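Local coordinates for protein phytase (Citrobacter braakii, PDB 3ZHC) that is a phytase, a bacterial enzyme of the histidine phosphatase superfamily (branch 2), built around a mixed beta sheet flanked by helices, at residues 288-293 and 330-335; 293-297 and 421-425; 296-301 and 414-418. The protein carries 2 engineered substitutions. One frame throughout, in Å; residues are numbered along the deposited sequence. Where two conformers were deposited one is given.

Overall arrangement
All three contacts follow helix 282-301 toward its C-terminal end. Contact 1 comes first, where residues 288-293 cross helix 325-335; contacts 2 and 3 then pair residues 293-297 and 296-301 with the C-terminal helix 414-424, which runs back along them. The centres of contacts 1 and 2 lie about 8 Å apart, as do those of contacts 2 and 3. The centres of contacts 1 and 3 are about 14 Å apart. Leu293 belongs to contacts 1 and 2, and Asp297 takes part in contacts 2 and 3. Ile424 also packs on Leu335, so the three helices meet one another. Together they form a helical layer on the central mixed sheet, joining elements distant in sequence within the alpha/beta domain.

Contact 1 (288-293 and 330-335); sequences RATPLL and NLSGAL
Both segments are helical, and they cross almost at right angles: the N-to-C directions differ by 92° (signed crossing angle -92°), and the axes of the two segments come within 9.0 Å at closest approach. The nearest CA atoms, those of Ala289 and Asn330, are 5.2 Å apart. Pro291 lies in a kink of 288-293, where the N atoms of 291 and 292 lack bonds to the preceding turn. The small Ala289 permits the close crossing, its CB lying 3.6 Å from Asn330 O and 4.0 Å from Ala334 CB. Leu293 and Leu331, both mt rotamers, meet CD2 to CD2 at 3.6 Å; Leu293 CD2 also reaches Leu335 CD2 at 4.0 Å. At the polar end a water lies 2.7 Å from Asn330 OD1 and 3.0 Å from Arg288 O, the latter a weak link, while Asn330 ND2 bonds Gln279. Leu331 and Leu335 also pack on strand 353-361. This is near-orthogonal helix packing, part of the helical layer against the central sheet of the histidine phosphatase alpha/beta fold.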
# COMPACT_ATOMS: atom_id res chain seq x y z
N ARG B 288 -4.50 -7.45 -24.68
CA ARG B 288 -5.59 -8.24 -24.06
C ARG B 288 -6.85 -7.45 -23.75
O ARG B 288 -7.94 -7.97 -23.87
CB ARG B 288 -5.10 -8.98 -22.79
CG ARG B 288 -4.36 -10.25 -23.07
CD ARG B 288 -3.82 -10.89 -21.79
NE ARG B 288 -3.26 -12.24 -22.03
CZ ARG B 288 -2.41 -12.90 -21.20
NH1 ARG B 288 -2.00 -12.36 -20.03
NH2 ARG B 288 -1.98 -14.13 -21.54
N ALA B 289 -6.69 -6.18 -23.35
CA ALA B 289 -7.83 -5.30 -23.03
C ALA B 289 -8.50 -4.65 -24.25
O ALA B 289 -9.56 -4.06 -24.09
CB ALA B 289 -7.40 -4.19 -22.04
N THR B 290 -7.89 -4.75 -25.45
CA THR B 290 -8.39 -4.00 -26.65
C THR B 290 -9.89 -4.25 -27.02
O THR B 290 -10.65 -3.25 -27.15
CB THR B 290 -7.43 -4.18 -27.91
OG1 THR B 290 -6.21 -3.44 -27.68
CG2 THR B 290 -8.07 -3.67 -29.20
N PRO B 291 -10.32 -5.53 -27.17
CA PRO B 291 -11.74 -5.80 -27.46
C PRO B 291 -12.71 -5.22 -26.41
O PRO B 291 -13.71 -4.64 -26.79
CB PRO B 291 -11.81 -7.32 -27.46
CG PRO B 291 -10.49 -7.75 -27.80
CD PRO B 291 -9.55 -6.78 -27.18
N LEU B 292 -12.39 -5.37 -25.13
CA LEU B 292 -13.24 -4.81 -24.05
C LEU B 292 -13.25 -3.27 -24.08
O LEU B 292 -14.31 -2.66 -23.93
CB LEU B 292 -12.85 -5.36 -22.67
CG LEU B 292 -13.41 -6.76 -22.36
CD1 LEU B 292 -12.67 -7.42 -21.19
CD2 LEU B 292 -14.93 -6.69 -22.07
N LEU B 293 -12.07 -2.67 -24.26
CA LEU B 293 -11.96 -1.20 -24.44
C LEU B 293 -12.79 -0.70 -25.64
O LEU B 293 -13.47 0.33 -25.53
CB LEU B 293 -10.50 -0.77 -24.58
CG LEU B 293 -9.68 -0.91 -23.28
CD1 LEU B 293 -8.21 -0.79 -23.56
CD2 LEU B 293 -10.13 0.11 -22.25
N ASN B 330 -6.12 -6.46 -16.92
CA ASN B 330 -5.76 -5.93 -18.27
C ASN B 330 -6.29 -4.52 -18.44
O ASN B 330 -5.59 -3.65 -18.95
CB ASN B 330 -6.32 -6.78 -19.41
CG ASN B 330 -5.87 -8.23 -19.39
OD1 ASN B 330 -6.59 -9.11 -19.87
ND2 ASN B 330 -4.69 -8.50 -18.83
N LEU B 331 -7.54 -4.30 -18.04
CA LEU B 331 -8.17 -2.97 -18.10
C LEU B 331 -7.44 -2.01 -17.18
O LEU B 331 -7.15 -0.89 -17.56
CB LEU B 331 -9.68 -3.04 -17.79
CG LEU B 331 -10.54 -3.65 -18.91
CD1 LEU B 331 -11.93 -4.02 -18.40
CD2 LEU B 331 -10.62 -2.73 -20.13
N SER B 332 -7.15 -2.46 -15.97
CA SER B 332 -6.40 -1.65 -14.99
C SER B 332 -5.03 -1.20 -15.53
O SER B 332 -4.68 -0.01 -15.45
CB SER B 332 -6.22 -2.45 -13.71
OG SER B 332 -5.36 -1.82 -12.81
N GLY B 333 -4.28 -2.14 -16.09
CA GLY B 333 -2.95 -1.84 -16.64
C GLY B 333 -2.95 -0.98 -17.90
O GLY B 333 -2.12 -0.12 -18.05
N ALA B 334 -3.91 -1.24 -18.80
CA ALA B 334 -4.05 -0.49 -20.07
C ALA B 334 -4.46 0.97 -19.82
O ALA B 334 -3.89 1.87 -20.41
CB ALA B 334 -5.06 -1.17 -20.98
N LEU B 335 -5.44 1.17 -18.94
CA LEU B 335 -5.94 2.52 -18.56
C LEU B 335 -5.09 3.20 -17.47
O LEU B 335 -5.34 4.35 -17.14
CB LEU B 335 -7.41 2.44 -18.11
CG LEU B 335 -8.45 2.06 -19.16
CD1 LEU B 335 -9.78 1.83 -18.50
CD2 LEU B 335 -8.58 3.14 -20.23
O HOH W 1 -8.89 -8.41 -21.05

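Contact 2 (293-297 and 421-425); sequences LDMID and IKEIR
Two helices of the layer that covers the central sheet of this histidine phosphatase fold meet here, with an apolar seam bordered by two salt bridges. Residues 293-297 are helical throughout; 421-424 form the last turn of helix 414-424, and Arg425 leaves it with phi/psi of -64/148. The nearest CA atoms, Leu293 and Ile421, are 6.6 Å apart. Ile421, in the mt rotamer, points toward the other helix and is central to the seam: its CD1 lies 3.6 Å from Leu293 O and 3.7 Å from Asp297 CB, and its CG2 is 4.0 Å from Leu293 CB. Leu293, also mt, brings CD1 to within 4.0 Å of Ile424 CG1, while Ile424 has chi1 p and packs further on Leu335. Ile296 and Met295 pack on the strands beneath. Arg425 adopts chi1 p, chi2 t and chi3 m, presenting the edge of its guanidinium to Asp294 (chi1 m) in a bidentate salt bridge: NE to OD1 2.8 Å and NH2 to OD2 2.9 Å, both nearly linear. The charged pair thus ties the residue just after the C-terminal helix to helix 282-301. Lys422 starts away from the partner helix, but its chain folds back through chi1 m, chi2 m, chi3 106° and chi4 p, and Lys422 NZ forms a salt bridge with Asp297 OD2, 2.7 Å away.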
# COMPACT_ATOMS: atom_id res chain seq x y z
N LEU B 293 -12.07 -2.67 -24.26
CA LEU B 293 -11.96 -1.20 -24.44
C LEU B 293 -12.79 -0.70 -25.64
O LEU B 293 -13.47 0.33 -25.53
CB LEU B 293 -10.50 -0.77 -24.58
CG LEU B 293 -9.68 -0.91 -23.28
CD1 LEU B 293 -8.21 -0.79 -23.56
CD2 LEU B 293 -10.13 0.11 -22.25
N ASP B 294 -12.75 -1.44 -26.76
CA ASP B 294 -13.55 -1.09 -27.98
C ASP B 294 -15.05 -1.18 -27.72
O ASP B 294 -15.80 -0.31 -28.16
CB ASP B 294 -13.19 -2.00 -29.17
CG ASP B 294 -11.80 -1.70 -29.76
OD1 ASP B 294 -11.15 -0.66 -29.42
OD2 ASP B 294 -11.35 -2.52 -30.59
N MET B 295 -15.46 -2.24 -27.00
CA MET B 295 -16.87 -2.43 -26.58
C MET B 295 -17.31 -1.31 -25.65
O MET B 295 -18.35 -0.71 -25.86
CB MET B 295 -17.04 -3.79 -25.87
CG MET B 295 -18.51 -4.19 -25.46
SD MET B 295 -19.64 -4.38 -26.88
CE MET B 295 -18.97 -5.87 -27.62
N ILE B 296 -16.50 -1.03 -24.62
CA ILE B 296 -16.79 0.05 -23.64
C ILE B 296 -16.95 1.39 -24.35
O ILE B 296 -17.88 2.15 -24.05
CB ILE B 296 -15.68 0.17 -22.57
CG1 ILE B 296 -15.67 -1.04 -21.63
CG2 ILE B 296 -15.85 1.45 -21.73
CD1 ILE B 296 -14.33 -1.26 -20.95
N ASP B 297 -16.03 1.66 -25.29
CA ASP B 297 -16.00 2.91 -26.03
C ASP B 297 -17.26 3.06 -26.92
O ASP B 297 -17.98 4.07 -26.82
CB ASP B 297 -14.71 3.00 -26.86
CG ASP B 297 -14.47 4.37 -27.44
OD1 ASP B 297 -14.98 5.38 -26.91
OD2 ASP B 297 -13.75 4.43 -28.45
N ILE B 421 -8.56 5.77 -25.12
CA ILE B 421 -8.78 4.41 -25.62
C ILE B 421 -8.11 4.21 -26.99
O ILE B 421 -7.55 3.14 -27.25
CB ILE B 421 -10.32 4.03 -25.65
CG1 ILE B 421 -10.83 3.84 -24.22
CG2 ILE B 421 -10.58 2.79 -26.49
CD1 ILE B 421 -12.27 3.43 -24.11
N LYS B 422 -8.15 5.22 -27.86
CA LYS B 422 -7.44 5.16 -29.16
C LYS B 422 -5.93 5.03 -29.00
O LYS B 422 -5.28 4.28 -29.75
CB LYS B 422 -7.71 6.40 -30.02
CG LYS B 422 -9.16 6.67 -30.43
CD LYS B 422 -9.84 5.47 -31.06
CE LYS B 422 -10.84 4.84 -30.14
NZ LYS B 422 -12.07 5.69 -30.08
N GLU B 423 -5.37 5.76 -28.04
CA GLU B 423 -3.93 5.76 -27.81
C GLU B 423 -3.41 4.42 -27.31
O GLU B 423 -2.41 3.92 -27.81
CB GLU B 423 -3.55 6.88 -26.82
CG GLU B 423 -2.02 7.00 -26.59
CD GLU B 423 -1.63 8.29 -25.92
OE1 GLU B 423 -2.08 9.37 -26.39
OE2 GLU B 423 -0.87 8.23 -24.93
N ILE B 424 -4.11 3.84 -26.34
CA ILE B 424 -3.69 2.58 -25.71
C ILE B 424 -4.03 1.29 -26.52
O ILE B 424 -3.30 0.31 -26.42
CB ILE B 424 -4.22 2.47 -24.21
CG1 ILE B 424 -5.74 2.32 -24.14
CG2 ILE B 424 -3.73 3.68 -23.40
CD1 ILE B 424 -6.37 2.74 -22.76
N ARG B 425 -5.11 1.31 -27.31
CA ARG B 425 -5.55 0.09 -28.03
C ARG B 425 -4.54 -0.43 -29.06
O ARG B 425 -3.81 0.34 -29.65
CB ARG B 425 -6.92 0.30 -28.70
CG ARG B 425 -6.90 1.24 -29.89
CD ARG B 425 -8.29 1.52 -30.39
NE ARG B 425 -8.96 0.32 -30.90
CZ ARG B 425 -8.78 -0.22 -32.11
NH1 ARG B 425 -7.91 0.31 -32.99
NH2 ARG B 425 -9.46 -1.30 -32.44

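Contact 3 (296-301 and 414-418); sequences IDTALL and LKSFS
The apolar centre of this contact is Phe417, whose ring tip abuts Ile296 and Leu300 in an antiparallel helix pair on the central sheet of the alpha/beta fold. Its edge meets Ile296 CG2 at CZ (3.9 Å), and Leu300 CD2 approaches CE2 of Phe417 at 3.7 Å. Phe417 has chi1 t and chi2 75°; Leu300 is off-rotamer (chi1 -92°, chi2 33°). The axes of the two segments come within 10.8 Å at closest approach, and their directions differ by 163° (signed crossing angle -163°). Register pairs Asp297 with Ser418 (CA to CA 6.1 Å) and Leu301 with Leu414 (7.7 Å). Beneath, Ile296 and Leu300 rest on Val34 and Phe356, and Phe417 on Val369, so both helices seat on the sheet. Farther out, Leu301 (mt) puts CD2 3.6 Å from CG of Leu414 (tp) and CD1 3.2 Å from Ser418 OG. At the polar edge Asp297, chi1 t, is shared: OD2 forms a salt bridge with Lys422, and Ser418 OG donates a hydrogen bond to Asp297 OD1 at 2.9 Å.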
# COMPACT_ATOMS: atom_id res chain seq x y z
N ILE B 296 -16.50 -1.03 -24.62
CA ILE B 296 -16.79 0.05 -23.64
C ILE B 296 -16.95 1.39 -24.35
O ILE B 296 -17.88 2.15 -24.05
CB ILE B 296 -15.68 0.17 -22.57
CG1 ILE B 296 -15.67 -1.04 -21.63
CG2 ILE B 296 -15.85 1.45 -21.73
CD1 ILE B 296 -14.33 -1.26 -20.95
N ASP B 297 -16.03 1.66 -25.29
CA ASP B 297 -16.00 2.91 -26.03
C ASP B 297 -17.26 3.06 -26.92
O ASP B 297 -17.98 4.07 -26.82
CB ASP B 297 -14.71 3.00 -26.86
CG ASP B 297 -14.47 4.37 -27.44
OD1 ASP B 297 -14.98 5.38 -26.91
OD2 ASP B 297 -13.75 4.43 -28.45
N THR B 298 -17.52 2.04 -27.75
CA THR B 298 -18.73 1.98 -28.59
C THR B 298 -20.02 2.18 -27.77
O THR B 298 -20.89 2.97 -28.15
CB THR B 298 -18.84 0.64 -29.35
OG1 THR B 298 -17.69 0.44 -30.18
CG2 THR B 298 -20.10 0.59 -30.21
N ALA B 299 -20.12 1.45 -26.65
CA ALA B 299 -21.32 1.49 -25.79
C ALA B 299 -21.57 2.87 -25.18
O ALA B 299 -22.72 3.27 -25.01
CB ALA B 299 -21.23 0.43 -24.69
N LEU B 300 -20.50 3.59 -24.85
CA LEU B 300 -20.59 4.96 -24.29
C LEU B 300 -20.78 6.05 -25.37
O LEU B 300 -21.40 7.07 -25.09
CB LEU B 300 -19.36 5.26 -23.41
CG LEU B 300 -19.46 4.96 -21.90
CD1 LEU B 300 -20.34 3.77 -21.57
CD2 LEU B 300 -18.06 4.81 -21.28
N LEU B 301 -20.26 5.82 -26.59
CA LEU B 301 -20.29 6.84 -27.68
C LEU B 301 -21.47 6.84 -28.65
O LEU B 301 -22.00 7.91 -28.96
CB LEU B 301 -19.01 6.74 -28.55
CG LEU B 301 -17.70 7.21 -27.96
CD1 LEU B 301 -16.63 7.03 -29.01
CD2 LEU B 301 -17.80 8.66 -27.53
N LEU B 414 -16.07 13.02 -22.42
CA LEU B 414 -16.38 11.87 -23.29
C LEU B 414 -15.32 11.66 -24.41
O LEU B 414 -14.86 10.52 -24.61
CB LEU B 414 -17.79 12.02 -23.89
CG LEU B 414 -18.36 10.82 -24.66
CD1 LEU B 414 -18.54 9.61 -23.75
CD2 LEU B 414 -19.67 11.21 -25.30
N LYS B 415 -14.94 12.75 -25.11
CA LYS B 415 -13.94 12.65 -26.20
C LYS B 415 -12.53 12.36 -25.65
O LYS B 415 -11.77 11.65 -26.28
CB LYS B 415 -13.96 13.91 -27.09
CG LYS B 415 -15.25 14.05 -27.91
CD LYS B 415 -15.14 15.12 -29.02
CE LYS B 415 -14.83 16.50 -28.45
NZ LYS B 415 -14.70 17.54 -29.51
N SER B 416 -12.20 12.93 -24.47
CA SER B 416 -10.90 12.65 -23.80
C SER B 416 -10.81 11.18 -23.39
O SER B 416 -9.75 10.56 -23.51
CB SER B 416 -10.68 13.53 -22.55
OG SER B 416 -10.29 14.83 -22.88
N PHE B 417 -11.94 10.63 -22.90
CA PHE B 417 -12.02 9.21 -22.55
C PHE B 417 -11.81 8.35 -23.80
O PHE B 417 -10.98 7.45 -23.79
CB PHE B 417 -13.37 8.87 -21.87
CG PHE B 417 -13.51 7.41 -21.53
CD1 PHE B 417 -12.83 6.86 -20.44
CD2 PHE B 417 -14.33 6.57 -22.30
CE1 PHE B 417 -12.95 5.49 -20.10
CE2 PHE B 417 -14.46 5.20 -21.98
CZ PHE B 417 -13.76 4.66 -20.87
N SER B 418 -12.58 8.65 -24.85
CA SER B 418 -12.49 7.91 -26.12
C SER B 418 -11.09 8.01 -26.76
O SER B 418 -10.58 7.02 -27.27
CB SER B 418 -13.54 8.41 -27.11
OG SER B 418 -13.59 7.59 -28.25